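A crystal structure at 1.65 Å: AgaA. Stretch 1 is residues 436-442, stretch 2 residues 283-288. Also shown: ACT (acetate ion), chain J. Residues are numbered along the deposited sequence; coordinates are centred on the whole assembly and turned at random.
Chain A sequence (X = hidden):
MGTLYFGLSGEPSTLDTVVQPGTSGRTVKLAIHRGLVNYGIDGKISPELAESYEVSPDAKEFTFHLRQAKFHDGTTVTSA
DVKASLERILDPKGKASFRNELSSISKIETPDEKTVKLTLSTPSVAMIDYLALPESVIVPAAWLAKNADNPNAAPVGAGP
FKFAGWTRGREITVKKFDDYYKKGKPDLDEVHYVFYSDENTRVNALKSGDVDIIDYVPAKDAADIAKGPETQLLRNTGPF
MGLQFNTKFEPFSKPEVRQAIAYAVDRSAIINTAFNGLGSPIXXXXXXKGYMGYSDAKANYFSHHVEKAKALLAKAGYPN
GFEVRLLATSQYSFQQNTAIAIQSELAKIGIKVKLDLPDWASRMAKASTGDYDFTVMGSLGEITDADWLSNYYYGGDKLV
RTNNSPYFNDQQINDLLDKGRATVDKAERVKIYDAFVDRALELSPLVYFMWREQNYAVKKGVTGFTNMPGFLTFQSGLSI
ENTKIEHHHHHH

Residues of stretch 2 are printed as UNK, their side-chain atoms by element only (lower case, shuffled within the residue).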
# COMPACT_ATOMS: atom_id res chain seq x y z
N PHE A 436 -19.57 -11.45 -4.95
CA PHE A 436 -18.82 -10.96 -3.78
C PHE A 436 -19.24 -9.50 -3.51
O PHE A 436 -19.49 -9.14 -2.36
CB PHE A 436 -17.29 -11.04 -4.03
CG PHE A 436 -16.54 -10.05 -3.16
CD1 PHE A 436 -16.25 -10.35 -1.83
CD2 PHE A 436 -16.19 -8.80 -3.64
CE1 PHE A 436 -15.63 -9.40 -1.00
CE2 PHE A 436 -15.58 -7.85 -2.80
CZ PHE A 436 -15.29 -8.17 -1.49
N VAL A 437 -19.32 -8.67 -4.57
CA VAL A 437 -19.64 -7.24 -4.44
C VAL A 437 -21.00 -7.03 -3.74
O VAL A 437 -21.11 -6.19 -2.84
CB VAL A 437 -19.53 -6.51 -5.79
CG1 VAL A 437 -20.29 -5.19 -5.75
CG2 VAL A 437 -18.07 -6.27 -6.17
N ASP A 438 -22.02 -7.82 -4.10
CA ASP A 438 -23.35 -7.73 -3.45
C ASP A 438 -23.22 -7.95 -1.94
O ASP A 438 -23.79 -7.19 -1.16
CB ASP A 438 -24.28 -8.80 -4.04
CG ASP A 438 -24.67 -8.55 -5.50
OD1 ASP A 438 -24.33 -7.47 -6.03
OD2 ASP A 438 -25.34 -9.43 -6.08
N ARG A 439 -22.46 -8.99 -1.53
CA ARG A 439 -22.29 -9.30 -0.11
C ARG A 439 -21.41 -8.23 0.59
O ARG A 439 -21.67 -7.89 1.74
CB ARG A 439 -21.71 -10.70 0.09
CG ARG A 439 -21.61 -11.09 1.56
CD ARG A 439 -22.57 -12.17 1.91
NE ARG A 439 -22.52 -12.51 3.33
CZ ARG A 439 -23.58 -12.50 4.13
NH1 ARG A 439 -23.47 -12.86 5.40
NH2 ARG A 439 -24.77 -12.13 3.67
N ALA A 440 -20.40 -7.71 -0.12
CA ALA A 440 -19.53 -6.65 0.41
C ALA A 440 -20.35 -5.38 0.70
O ALA A 440 -20.08 -4.67 1.66
CB ALA A 440 -18.43 -6.33 -0.59
N LEU A 441 -21.32 -5.06 -0.16
CA LEU A 441 -22.16 -3.87 0.06
C LEU A 441 -23.14 -4.11 1.21
O LEU A 441 -23.31 -3.26 2.08
CB LEU A 441 -22.95 -3.55 -1.22
CG LEU A 441 -22.13 -2.96 -2.36
CD1 LEU A 441 -22.90 -3.05 -3.70
CD2 LEU A 441 -21.75 -1.50 -2.05
N GLU A 442 -23.79 -5.28 1.21
CA GLU A 442 -24.74 -5.65 2.25
C GLU A 442 -24.14 -5.54 3.66
O GLU A 442 -24.75 -4.92 4.55
CB GLU A 442 -25.25 -7.07 2.00
CG GLU A 442 -26.22 -7.54 3.06
CD GLU A 442 -26.68 -8.98 2.94
OE1 GLU A 442 -27.42 -9.44 3.84
OE2 GLU A 442 -26.29 -9.66 1.96
N UNK A 283 -19.79 5.73 -4.15
CA UNK A 283 -21.06 5.38 -3.50
C UNK A 283 -21.28 3.86 -3.40
O UNK A 283 -22.40 3.41 -3.19
c UNK A 283 -21.81 8.38 -5.08
c UNK A 283 -22.77 9.55 -2.75
c UNK A 283 -21.83 9.77 -4.94
c UNK A 283 -22.25 6.06 -4.21
c UNK A 283 -22.75 8.15 -2.89
c UNK A 283 -22.29 10.34 -3.77
c UNK A 283 -22.26 7.56 -4.05
N UNK A 284 -20.22 3.10 -3.56
CA UNK A 284 -20.28 1.64 -3.44
C UNK A 284 -18.93 1.12 -2.99
O UNK A 284 -18.28 1.71 -2.12
N UNK A 285 -18.48 0.01 -3.59
CA UNK A 285 -17.17 -0.56 -3.29
C UNK A 285 -16.16 0.13 -4.21
O UNK A 285 -16.47 0.43 -5.38
c UNK A 285 -15.79 -2.70 -3.02
c UNK A 285 -17.14 -2.11 -3.48
c UNK A 285 -18.40 -2.62 -1.22
c UNK A 285 -18.33 -2.83 -2.77
N UNK A 286 -14.98 0.43 -3.69
CA UNK A 286 -13.95 1.11 -4.49
C UNK A 286 -13.22 0.16 -5.44
O UNK A 286 -12.04 -0.14 -5.25
c UNK A 286 -12.97 1.85 -3.59
N UNK A 287 -13.93 -0.29 -6.49
CA UNK A 287 -13.32 -1.16 -7.50
C UNK A 287 -13.05 -0.29 -8.73
O UNK A 287 -13.98 0.27 -9.30
c UNK A 287 -15.17 -4.42 -6.59
c UNK A 287 -14.26 -3.30 -6.51
c UNK A 287 -14.17 -2.42 -7.79
c UNK A 287 -13.53 -3.23 -8.96
N UNK A 288 -11.78 -0.13 -9.18
CA UNK A 288 -11.56 0.70 -10.37
C UNK A 288 -12.13 0.06 -11.62
O UNK A 288 -12.25 -1.16 -11.70
c UNK A 288 -10.03 0.78 -10.49
c UNK A 288 -9.49 0.28 -9.16
c UNK A 288 -10.52 -0.69 -8.65
C ACT J . -26.68 -12.75 6.64
O ACT J . -27.16 -12.07 5.70
OXT ACT J . -26.15 -12.28 7.68
CH3 ACT J . -26.74 -14.30 6.52

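Position 283 carries seven side-chain atoms, all carbon. One carbon leads to a flat ring of six. The ring bears no further atom, so no hydroxyl is present. The CA-to-CB bond points away from stretch 1, and the side chain makes no contact with it. The residue is Phe 283. It takes no part in the contact.

Position 284 has no side-chain atoms at all. Its phi/psi of -152/-138 is readily adopted by a residue without a CB. Its CA packs against stretch 1, 3.7 Å from CD2 of Leu 441. An ideally placed CB here would lie 3.8 Å from that same CD2, a normal contact distance, so this leucine does not by itself exclude a CB. The residue is Gly 284. The CA atoms of Gly 284 and Leu 441 are 6.8 Å apart, the nearest CA pair across the two stretches.

Position 285 has four side-chain carbons. The chain forks at the first, and one arm is two carbons long. The CA-to-CB bond points toward the helix. The side chain touches three helix residues: Val 437, Ala 440 and Leu 441. The residue is Ile 285, with chi1 and chi2 both m. This is the branching of isoleucine; leucine would fork one carbon later. Its CD1 lies 3.6 Å from CD2 of Leu 441 and 3.8 Å from CB of Ala 440. Its CG1 is 4.3 Å from CG1 of Val 437.

Position 286 has a single side-chain carbon. Nothing extends beyond CB, and the side chain is out of reach of stretch 1. The residue is Ala 286. It is buried, but not by this helix segment.

Position 287 again has four carbons, forked at the first, with one arm of two carbons. The CA-to-CB bond points toward the helix, and the side chain reaches Val 437. The residue is Ile 287. Its chi1 is m and its chi2 is t. Ile 287 CD1 meets Val 437 CG2 at 3.5 Å. Its backbone N makes a weak hydrogen bond to O of Ile 285, 2.9 Å away.

Position 288 has three side-chain carbons that close a ring onto the backbone N. The residue is Pro 288. The ring pucker is C-gamma exo, and the side chain is out of reach of stretch 1.

The contact is apolar packing between an irregular segment and a helix. No hydrogen bond crosses it. Ile 285 is the most covered residue; its side chain lies against helix residues one turn apart, Val 437 and Leu 441, and against Ala 440. The small Ala 440 side chain points toward stretch 2. Ile 287 adds a second contact at Val 437. The two stretches bury 240 Å² in total. Asp 438, Arg 439 and Glu 442 do not touch stretch 2. Arg 439 NH2 instead forms a salt bridge with Glu 442 OE2 at 3.4 Å and a hydrogen bond to acetate O at 3.1 Å.

Stretch 2, residues 283-288: FGIAIP
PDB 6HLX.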